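Local coordinates for regulatory protein YycH-like domain-containing protein (Eubacterium rectale, PDB 5COZ) that is of unknown function but resembles YycH-type regulatory proteins and is probably an exported lipoprotein, at residues V95-S100 with I106-N111; Q329-T332 with S336-Q339; D345-D348 with E353-R356. All blocks are in the same frame, centred on the assembly; numbering follows the deposited sequence.

Contact 1: V95-S100 with I106-N111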
loop_
_atom_site.group_PDB
_atom_site.type_symbol
_atom_site.label_atom_id
_atom_site.label_comp_id
_atom_site.label_asym_id
_atom_site.label_seq_id
_atom_site.Cartn_x
_atom_site.Cartn_y
_atom_site.Cartn_z
ATOM N N VAL A 95 -9.438 29.360 0.043
ATOM C CA VAL A 95 -8.281 30.229 -0.005
ATOM C C VAL A 95 -7.108 29.414 -0.516
ATOM O O VAL A 95 -6.770 28.358 0.046
ATOM C CB VAL A 95 -7.971 30.880 1.374
ATOM C CG1 VAL A 95 -6.729 31.770 1.299
ATOM C CG2 VAL A 95 -9.167 31.692 1.877
ATOM N N GLN A 96 -6.473 29.897 -1.575
ATOM C CA GLN A 96 -5.309 29.262 -2.138
ATOM C C GLN A 96 -4.052 29.827 -1.461
ATOM O O GLN A 96 -3.968 31.029 -1.173
ATOM C CB GLN A 96 -5.272 29.490 -3.675
ATOM C CG GLN A 96 -4.113 28.819 -4.443
ATOM C CD GLN A 96 -2.806 29.619 -4.548
ATOM O OE1 GLN A 96 -2.561 30.597 -3.822
ATOM N NE2 GLN A 96 -1.948 29.238 -5.488
ATOM N N SER A 97 -3.064 28.970 -1.249
ATOM C CA SER A 97 -1.729 29.383 -0.818
ATOM C C SER A 97 -0.694 28.543 -1.526
ATOM O O SER A 97 -1.000 27.480 -2.084
ATOM C CB SER A 97 -1.552 29.390 0.699
ATOM O OG SER A 97 -1.929 28.165 1.283
ATOM N N HIS A 98 0.529 29.063 -1.599
ATOM C CA HIS A 98 1.615 28.423 -2.308
ATOM C C HIS A 98 2.964 28.730 -1.643
ATOM O O HIS A 98 3.194 29.865 -1.202
ATOM C CB HIS A 98 1.619 28.921 -3.769
ATOM C CG HIS A 98 2.865 28.602 -4.521
ATOM N ND1 HIS A 98 3.825 29.575 -4.771
ATOM C CD2 HIS A 98 3.309 27.416 -4.996
ATOM C CE1 HIS A 98 4.793 28.954 -5.423
ATOM N NE2 HIS A 98 4.539 27.653 -5.562
ATOM N N ARG A 99 3.852 27.720 -1.602
ATOM C CA ARG A 99 5.230 27.825 -1.102
ATOM C C ARG A 99 6.163 27.090 -2.025
ATOM O O ARG A 99 5.752 26.117 -2.665
ATOM C CB ARG A 99 5.401 27.173 0.303
ATOM C CG ARG A 99 4.366 27.499 1.332
ATOM C CD ARG A 99 4.853 27.087 2.705
ATOM N NE ARG A 99 5.045 25.648 2.883
ATOM C CZ ARG A 99 4.086 24.802 3.225
ATOM N NH1 ARG A 99 2.822 25.215 3.303
ATOM N NH2 ARG A 99 4.371 23.528 3.460
ATOM N N SER A 100 7.443 27.498 -2.035
ATOM C CA SER A 100 8.517 26.815 -2.757
ATOM C C SER A 100 9.537 26.366 -1.738
ATOM O O SER A 100 10.004 27.198 -0.957
ATOM C CB SER A 100 9.168 27.734 -3.789
ATOM O OG SER A 100 8.232 28.281 -4.702
ATOM N N ILE A 106 4.587 23.724 -3.516
ATOM C CA ILE A 106 3.527 23.223 -2.635
ATOM C C ILE A 106 2.318 24.132 -2.782
ATOM O O ILE A 106 2.438 25.344 -2.593
ATOM C CB ILE A 106 4.040 23.209 -1.162
ATOM C CG1 ILE A 106 5.300 22.321 -1.010
ATOM C CG2 ILE A 106 2.926 22.814 -0.155
ATOM C CD1 ILE A 106 6.207 22.723 0.158
ATOM N N TYR A 107 1.169 23.553 -3.159
ATOM C CA TYR A 107 -0.069 24.310 -3.315
ATOM C C TYR A 107 -1.092 23.831 -2.341
ATOM O O TYR A 107 -1.286 22.618 -2.199
ATOM C CB TYR A 107 -0.634 24.176 -4.723
ATOM C CG TYR A 107 0.180 24.876 -5.768
ATOM C CD1 TYR A 107 -0.072 26.203 -6.103
ATOM C CD2 TYR A 107 1.209 24.215 -6.435
ATOM C CE1 TYR A 107 0.654 26.844 -7.096
ATOM C CE2 TYR A 107 1.949 24.848 -7.434
ATOM C CZ TYR A 107 1.671 26.168 -7.752
ATOM O OH TYR A 107 2.390 26.808 -8.736
ATOM N N LEU A 108 -1.780 24.770 -1.706
ATOM C CA LEU A 108 -2.824 24.464 -0.742
ATOM C C LEU A 108 -4.098 25.181 -1.067
ATOM O O LEU A 108 -4.070 26.348 -1.475
ATOM C CB LEU A 108 -2.401 24.872 0.693
ATOM C CG LEU A 108 -1.008 24.397 1.163
ATOM C CD1 LEU A 108 -0.735 24.869 2.573
ATOM C CD2 LEU A 108 -0.895 22.893 1.163
ATOM N N TRP A 109 -5.231 24.524 -0.804
ATOM C CA TRP A 109 -6.565 25.129 -0.907
ATOM C C TRP A 109 -7.293 24.789 0.368
ATOM O O TRP A 109 -7.429 23.611 0.697
ATOM C CB TRP A 109 -7.355 24.631 -2.128
ATOM C CG TRP A 109 -6.795 25.097 -3.424
ATOM C CD1 TRP A 109 -7.202 26.182 -4.150
ATOM C CD2 TRP A 109 -5.726 24.502 -4.151
ATOM N NE1 TRP A 109 -6.448 26.297 -5.290
ATOM C CE2 TRP A 109 -5.564 25.249 -5.343
ATOM C CE3 TRP A 109 -4.928 23.350 -3.956
ATOM C CZ2 TRP A 109 -4.620 24.907 -6.320
ATOM C CZ3 TRP A 109 -4.011 22.998 -4.939
ATOM C CH2 TRP A 109 -3.835 23.798 -6.082
ATOM N N ASP A 110 -7.735 25.802 1.100
ATOM C CA ASP A 110 -8.386 25.553 2.373
ATOM C C ASP A 110 -9.724 26.239 2.469
ATOM O O ASP A 110 -9.861 27.406 2.099
ATOM C CB ASP A 110 -7.466 26.086 3.497
ATOM C CG ASP A 110 -6.225 25.244 3.681
ATOM O OD1 ASP A 110 -6.330 24.177 4.311
ATOM O OD2 ASP A 110 -5.163 25.622 3.137
ATOM N N ASN A 111 -10.716 25.514 2.979
ATOM C CA ASN A 111 -12.004 26.111 3.301
ATOM C C ASN A 111 -11.953 26.277 4.801
ATOM O O ASN A 111 -12.041 25.299 5.543
ATOM C CB ASN A 111 -13.172 25.266 2.803
ATOM C CG ASN A 111 -14.514 25.900 3.087
ATOM O OD1 ASN A 111 -14.646 26.774 3.939
ATOM N ND2 ASN A 111 -15.540 25.434 2.406
HETATM O O HOH W 1 -4.599 27.971 1.742
#

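Contact 2: Q329-T332 with S336-Q339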
loop_
_atom_site.group_PDB
_atom_site.type_symbol
_atom_site.label_atom_id
_atom_site.label_comp_id
_atom_site.label_asym_id
_atom_site.label_seq_id
_atom_site.Cartn_x
_atom_site.Cartn_y
_atom_site.Cartn_z
ATOM N N GLN A 329 8.328 -11.177 18.839
ATOM C CA GLN A 329 9.607 -10.849 19.458
ATOM C C GLN A 329 9.509 -10.493 20.930
ATOM O O GLN A 329 8.539 -9.885 21.364
ATOM C CB GLN A 329 10.252 -9.692 18.699
ATOM C CG GLN A 329 10.626 -10.084 17.273
ATOM C CD GLN A 329 11.372 -9.000 16.524
ATOM O OE1 GLN A 329 11.488 -7.843 16.982
ATOM N NE2 GLN A 329 11.880 -9.369 15.344
ATOM N N LEU A 330 10.543 -10.852 21.693
ATOM C CA LEU A 330 10.605 -10.522 23.103
ATOM C C LEU A 330 10.837 -8.996 23.265
ATOM O O LEU A 330 11.719 -8.443 22.608
ATOM C CB LEU A 330 11.735 -11.338 23.736
ATOM C CG LEU A 330 11.891 -11.238 25.237
ATOM C CD1 LEU A 330 10.670 -11.813 25.949
ATOM C CD2 LEU A 330 13.152 -11.952 25.662
ATOM N N VAL A 331 10.026 -8.328 24.096
ATOM C CA VAL A 331 10.146 -6.882 24.358
ATOM C C VAL A 331 11.416 -6.653 25.195
ATOM O O VAL A 331 11.680 -7.428 26.118
ATOM C CB VAL A 331 8.862 -6.342 25.045
ATOM C CG1 VAL A 331 9.051 -4.918 25.581
ATOM C CG2 VAL A 331 7.694 -6.391 24.072
ATOM N N THR A 332 12.233 -5.629 24.834
ATOM C CA THR A 332 13.488 -5.343 25.555
ATOM C C THR A 332 13.211 -5.097 27.047
ATOM O O THR A 332 12.278 -4.369 27.396
ATOM C CB THR A 332 14.232 -4.153 24.937
ATOM O OG1 THR A 332 14.177 -4.225 23.513
ATOM C CG2 THR A 332 15.682 -4.066 25.410
ATOM N N SER A 336 9.400 -12.459 29.429
ATOM C CA SER A 336 8.600 -13.289 28.512
ATOM C C SER A 336 7.587 -12.509 27.659
ATOM O O SER A 336 7.107 -13.070 26.677
ATOM C CB SER A 336 7.862 -14.374 29.302
ATOM O OG SER A 336 7.036 -13.799 30.302
ATOM N N TYR A 337 7.273 -11.242 27.991
ATOM C CA TYR A 337 6.303 -10.455 27.224
ATOM C C TYR A 337 6.787 -10.235 25.791
ATOM O O TYR A 337 7.933 -9.828 25.594
ATOM C CB TYR A 337 6.023 -9.102 27.897
ATOM C CG TYR A 337 4.894 -8.343 27.236
ATOM C CD1 TYR A 337 3.566 -8.663 27.492
ATOM C CD2 TYR A 337 5.155 -7.299 26.353
ATOM C CE1 TYR A 337 2.524 -7.934 26.922
ATOM C CE2 TYR A 337 4.120 -6.600 25.735
ATOM C CZ TYR A 337 2.807 -6.918 26.022
ATOM O OH TYR A 337 1.798 -6.207 25.419
ATOM N N THR A 338 5.923 -10.549 24.806
ATOM C CA THR A 338 6.269 -10.419 23.389
ATOM C C THR A 338 5.345 -9.465 22.651
ATOM O O THR A 338 4.235 -9.145 23.116
ATOM C CB THR A 338 6.222 -11.812 22.688
ATOM O OG1 THR A 338 4.899 -12.333 22.831
ATOM C CG2 THR A 338 7.221 -12.807 23.272
ATOM N N GLN A 339 5.808 -9.024 21.479
ATOM C CA GLN A 339 5.067 -8.161 20.557
ATOM C C GLN A 339 5.154 -8.736 19.169
ATOM O O GLN A 339 6.233 -9.152 18.742
ATOM C CB GLN A 339 5.637 -6.737 20.551
ATOM C CG GLN A 339 5.054 -5.848 21.630
ATOM C CD GLN A 339 5.451 -4.403 21.431
ATOM O OE1 GLN A 339 6.542 -4.086 20.925
ATOM N NE2 GLN A 339 4.576 -3.496 21.846
#

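Contact 3: D345-D348 with E353-R356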
loop_
_atom_site.group_PDB
_atom_site.type_symbol
_atom_site.label_atom_id
_atom_site.label_comp_id
_atom_site.label_asym_id
_atom_site.label_seq_id
_atom_site.Cartn_x
_atom_site.Cartn_y
_atom_site.Cartn_z
ATOM N N ASP A 345 10.722 -9.488 3.692
ATOM C CA ASP A 345 11.908 -9.834 2.934
ATOM C C ASP A 345 11.618 -9.563 1.466
ATOM O O ASP A 345 10.459 -9.603 1.040
ATOM C CB ASP A 345 12.311 -11.287 3.177
ATOM C CG ASP A 345 13.098 -11.459 4.476
ATOM O OD1 ASP A 345 14.118 -10.739 4.663
ATOM O OD2 ASP A 345 12.708 -12.324 5.303
ATOM N N VAL A 346 12.662 -9.265 0.691
ATOM C CA VAL A 346 12.506 -8.918 -0.719
ATOM C C VAL A 346 13.485 -9.712 -1.550
ATOM O O VAL A 346 14.661 -9.787 -1.196
ATOM C CB VAL A 346 12.711 -7.399 -0.975
ATOM C CG1 VAL A 346 12.379 -7.045 -2.427
ATOM C CG2 VAL A 346 11.861 -6.542 -0.045
ATOM N N TYR A 347 13.002 -10.270 -2.653
ATOM C CA TYR A 347 13.812 -11.038 -3.588
ATOM C C TYR A 347 13.751 -10.445 -4.968
ATOM O O TYR A 347 12.668 -10.095 -5.424
ATOM C CB TYR A 347 13.277 -12.484 -3.663
ATOM C CG TYR A 347 13.485 -13.256 -2.389
ATOM C CD1 TYR A 347 12.606 -13.123 -1.312
ATOM C CD2 TYR A 347 14.524 -14.176 -2.276
ATOM C CE1 TYR A 347 12.826 -13.812 -0.119
ATOM C CE2 TYR A 347 14.740 -14.879 -1.100
ATOM C CZ TYR A 347 13.895 -14.692 -0.025
ATOM O OH TYR A 347 14.156 -15.422 1.099
ATOM N N ASP A 348 14.882 -10.410 -5.658
ATOM C CA ASP A 348 14.883 -10.096 -7.088
ATOM C C ASP A 348 14.000 -11.177 -7.761
ATOM O O ASP A 348 14.237 -12.382 -7.555
ATOM C CB ASP A 348 16.335 -10.117 -7.589
ATOM C CG ASP A 348 16.541 -9.892 -9.076
ATOM O OD1 ASP A 348 15.704 -10.387 -9.878
ATOM O OD2 ASP A 348 17.582 -9.294 -9.443
ATOM N N GLU A 353 17.817 -13.500 -5.884
ATOM C CA GLU A 353 18.752 -12.833 -4.951
ATOM C C GLU A 353 17.944 -12.259 -3.792
ATOM O O GLU A 353 17.014 -11.489 -4.022
ATOM C CB GLU A 353 19.481 -11.688 -5.657
ATOM C CG GLU A 353 20.352 -10.868 -4.698
ATOM C CD GLU A 353 21.108 -9.705 -5.316
ATOM O OE1 GLU A 353 21.019 -9.502 -6.551
ATOM O OE2 GLU A 353 21.776 -8.978 -4.542
ATOM N N GLU A 354 18.346 -12.583 -2.566
ATOM C CA GLU A 354 17.714 -12.033 -1.381
ATOM C C GLU A 354 18.386 -10.726 -1.005
ATOM O O GLU A 354 19.614 -10.678 -0.841
ATOM C CB GLU A 354 17.817 -13.018 -0.222
ATOM C CG GLU A 354 16.951 -12.519 0.915
ATOM C CD GLU A 354 16.946 -13.350 2.173
ATOM O OE1 GLU A 354 17.924 -14.099 2.414
ATOM O OE2 GLU A 354 15.981 -13.192 2.954
ATOM N N TYR A 355 17.595 -9.673 -0.855
ATOM C CA TYR A 355 18.126 -8.370 -0.454
ATOM C C TYR A 355 18.244 -8.283 1.041
ATOM O O TYR A 355 17.460 -8.873 1.777
ATOM C CB TYR A 355 17.243 -7.255 -0.986
ATOM C CG TYR A 355 17.200 -7.204 -2.492
ATOM C CD1 TYR A 355 18.367 -7.330 -3.250
ATOM C CD2 TYR A 355 15.998 -7.028 -3.170
ATOM C CE1 TYR A 355 18.330 -7.270 -4.642
ATOM C CE2 TYR A 355 15.953 -6.939 -4.552
ATOM C CZ TYR A 355 17.125 -7.041 -5.285
ATOM O OH TYR A 355 17.086 -6.955 -6.641
ATOM N N ARG A 356 19.228 -7.516 1.498
ATOM C CA ARG A 356 19.479 -7.285 2.920
ATOM C C ARG A 356 18.414 -6.342 3.465
ATOM O O ARG A 356 18.229 -5.257 2.901
ATOM C CB ARG A 356 20.899 -6.687 3.064
ATOM C CG ARG A 356 21.206 -5.970 4.375
ATOM C CD ARG A 356 22.618 -5.411 4.377
ATOM N NE ARG A 356 22.727 -4.081 3.757
ATOM C CZ ARG A 356 23.419 -3.815 2.650
ATOM N NH1 ARG A 356 24.045 -4.790 1.999
ATOM N NH2 ARG A 356 23.484 -2.571 2.180
HETATM O O HOH W 2 15.049 -9.952 2.154
HETATM O O HOH W 3 17.413 -16.344 1.000
HETATM O O HOH W 4 19.227 -7.887 -7.853
#

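Contact 1: V95-S100 with I106-N111
A beta hairpin at the end of an antiparallel sheet brings His-98 and Arg-99 of strand 95-101 against Tyr-107 and Ile-106 of strand 104-111. Six backbone hydrogen bonds join the pairs Val-95 with Asp-110, Ser-97 with Leu-108 and Arg-99 with Ile-106, while Gln-96 with Trp-109 and His-98 with Tyr-107 form the non-hydrogen-bonded pairs. On the face of His-98 and Tyr-107 the two rings run alongside each other in the same direction, their planes 33° apart. His-98 CD2 lies over the tyrosine ring near its rim, 3.4 Å from Tyr-107 CE1, and CG anti to the backbone N (chi1 166°) turns the imidazole toward it. The imidazole NE2 is hydrogen-bonded to Glu-105 OE1. Gln-96 meets the same tyrosine at its edge, with NE2 3.6 Å from Tyr-107 CD1. Its CG lies 3.5 Å from Trp-109 NE1, and the bend that follows at chi2 (-87°) turns the amide toward the tyrosine. Replacing Tyr-107 by an alanine is likely to leave the imidazole of His-98 without its ring partner and to open a gap beside helix 73-87, where the tyrosine packs on Cys-76.

The other face mixes polar and apolar groups. The guanidinium of Arg-99 lies with one face against Ile-106 CG2 and brings NH1 to 3.6 Å from Leu-108 CD1, while its NE forms a salt bridge with Glu-101. A water receives a bond from Ser-97 OG (2.7 Å) and donates to Val-95 O and to Asp-110 OD2 (2.8 Å). Strand 104-111 continues the pairing to strand 116-120, as expected of a two-stranded hairpin forming the edge of an antiparallel sheet backed by a helix.

Contact 2: Q329-T332 with S336-Q339
Val-331 sets its CG2 methyl in the angle between Tyr-337 and Gln-339, 3.5 Å from Tyr-337 CD2 and 3.6 Å from Gln-339 CG. The methyl meets the tyrosine at the ring's edge, near its plane, and the two side chains run side by side in the same direction. Against the glutamine it comes across the aliphatic part of an extended chain. This placement follows from the valine torsion: CG1 stands anti to the backbone N (chi1 169°), which leaves CG2 anti to the carbonyl carbon and facing the returning segment.

The backbone beneath is tied by three hydrogen bonds. Gln-329 and Gln-339 exchange two of them as a hydrogen-bonded antiparallel pair, and Gln-329 O receives the amide of Gln-339 in the carbonyl plane. Beyond the regular strand ends, Val-331 N donates to Tyr-337 O at 3.0 Å in a nearly straight bond of 176°, so the pairing reaches into the turn. Between these bonds, Leu-330 and Thr-338 form a non-hydrogen-bonded pair whose side chains diverge. Leu-330 nevertheless bends its CD1 methyl back over the turn, to 3.4 Å from Tyr-337 O and 3.6 Å from Ser-336 C. On the strand opposite, Thr-338 presses CB to 3.3 Å from Gln-329 O, while its OG1 is hydrogen-bonded to Asn-328.

The polar end of Gln-329 leads away from the returning segment and hydrogen-bonds through NE2 to Gln-327, and its side chain packs on Met-341 and Leu-343 along strand 338-348. Three residues separate the two segments, and the contact lies at the surface with no buried residue among those that touch. It is the closing end of a long antiparallel beta hairpin, made by strands 314-330 and 338-348.

Contact 3: D345-D348 with E353-R356
Glu-354 lays its extended chain over one face of the Tyr-347 ring, with CG 4.2 Å from the ring centroid in a CH-pi contact. With CG anti to the backbone N (chi1 -170°), the glutamate reaches along the ring to its hydroxyl end, and its carboxylate comes to within 10° of parallel to the ring plane. There Glu-354 OE2 lies 3.5 Å from Asp-345 OD1, two acidic groups turned 64° against each other; Lys-286 is salt-bridged to the aspartate. Tyr-347 OH hydrogen-bonds to Glu-283 of helix 276-288.

Tyr-355 takes the other side of the backbone. Its CG is anti to the carbonyl carbon, which sends the ring back across strand 338-348, so that Val-346 CG1 meets its edge 3.7 Å from CD2 and the hydroxyl ends 3.4 Å from Asp-348 CB. Two backbone bonds hold the segments together, Tyr-355 N to Val-346 O and Asp-348 N to Glu-353 O (2.9 Å).

One water accepts from Tyr-355 OH at 2.6 Å. Asp-348 OD1 hydrogen-bonds to the amides of Tyr-350 and Thr-351 in the turn. The contact thus brings two pairs of acidic side chains together, Asp-348 and Glu-353 sharing this water, which donates to OD2 of one and OE1 of the other, and Asp-345 and Glu-354 lying close to Lys-286, which probably eases their repulsion.

How the contacts relate
Along the chain the contacts follow in series, contact 1 first, then contact 2 and contact 3. Contact 1 belongs to the antiparallel sheet that holds strands 95-101 and 104-111, and its centre is 45 Å from that of contact 2 and 41 Å from that of contact 3, on the opposite side of the chain's centre from the latter. Contacts 2 and 3 both use strand 338-348, a member of the mixed sheet: contact 2 at its start, where strand 314-330 turns into it, contact 3 at its end. Their nearest atoms are about 10 Å apart. Contact 1 thus lies in one sheet, and contacts 2 and 3 mark the two ends of the last strand of the other.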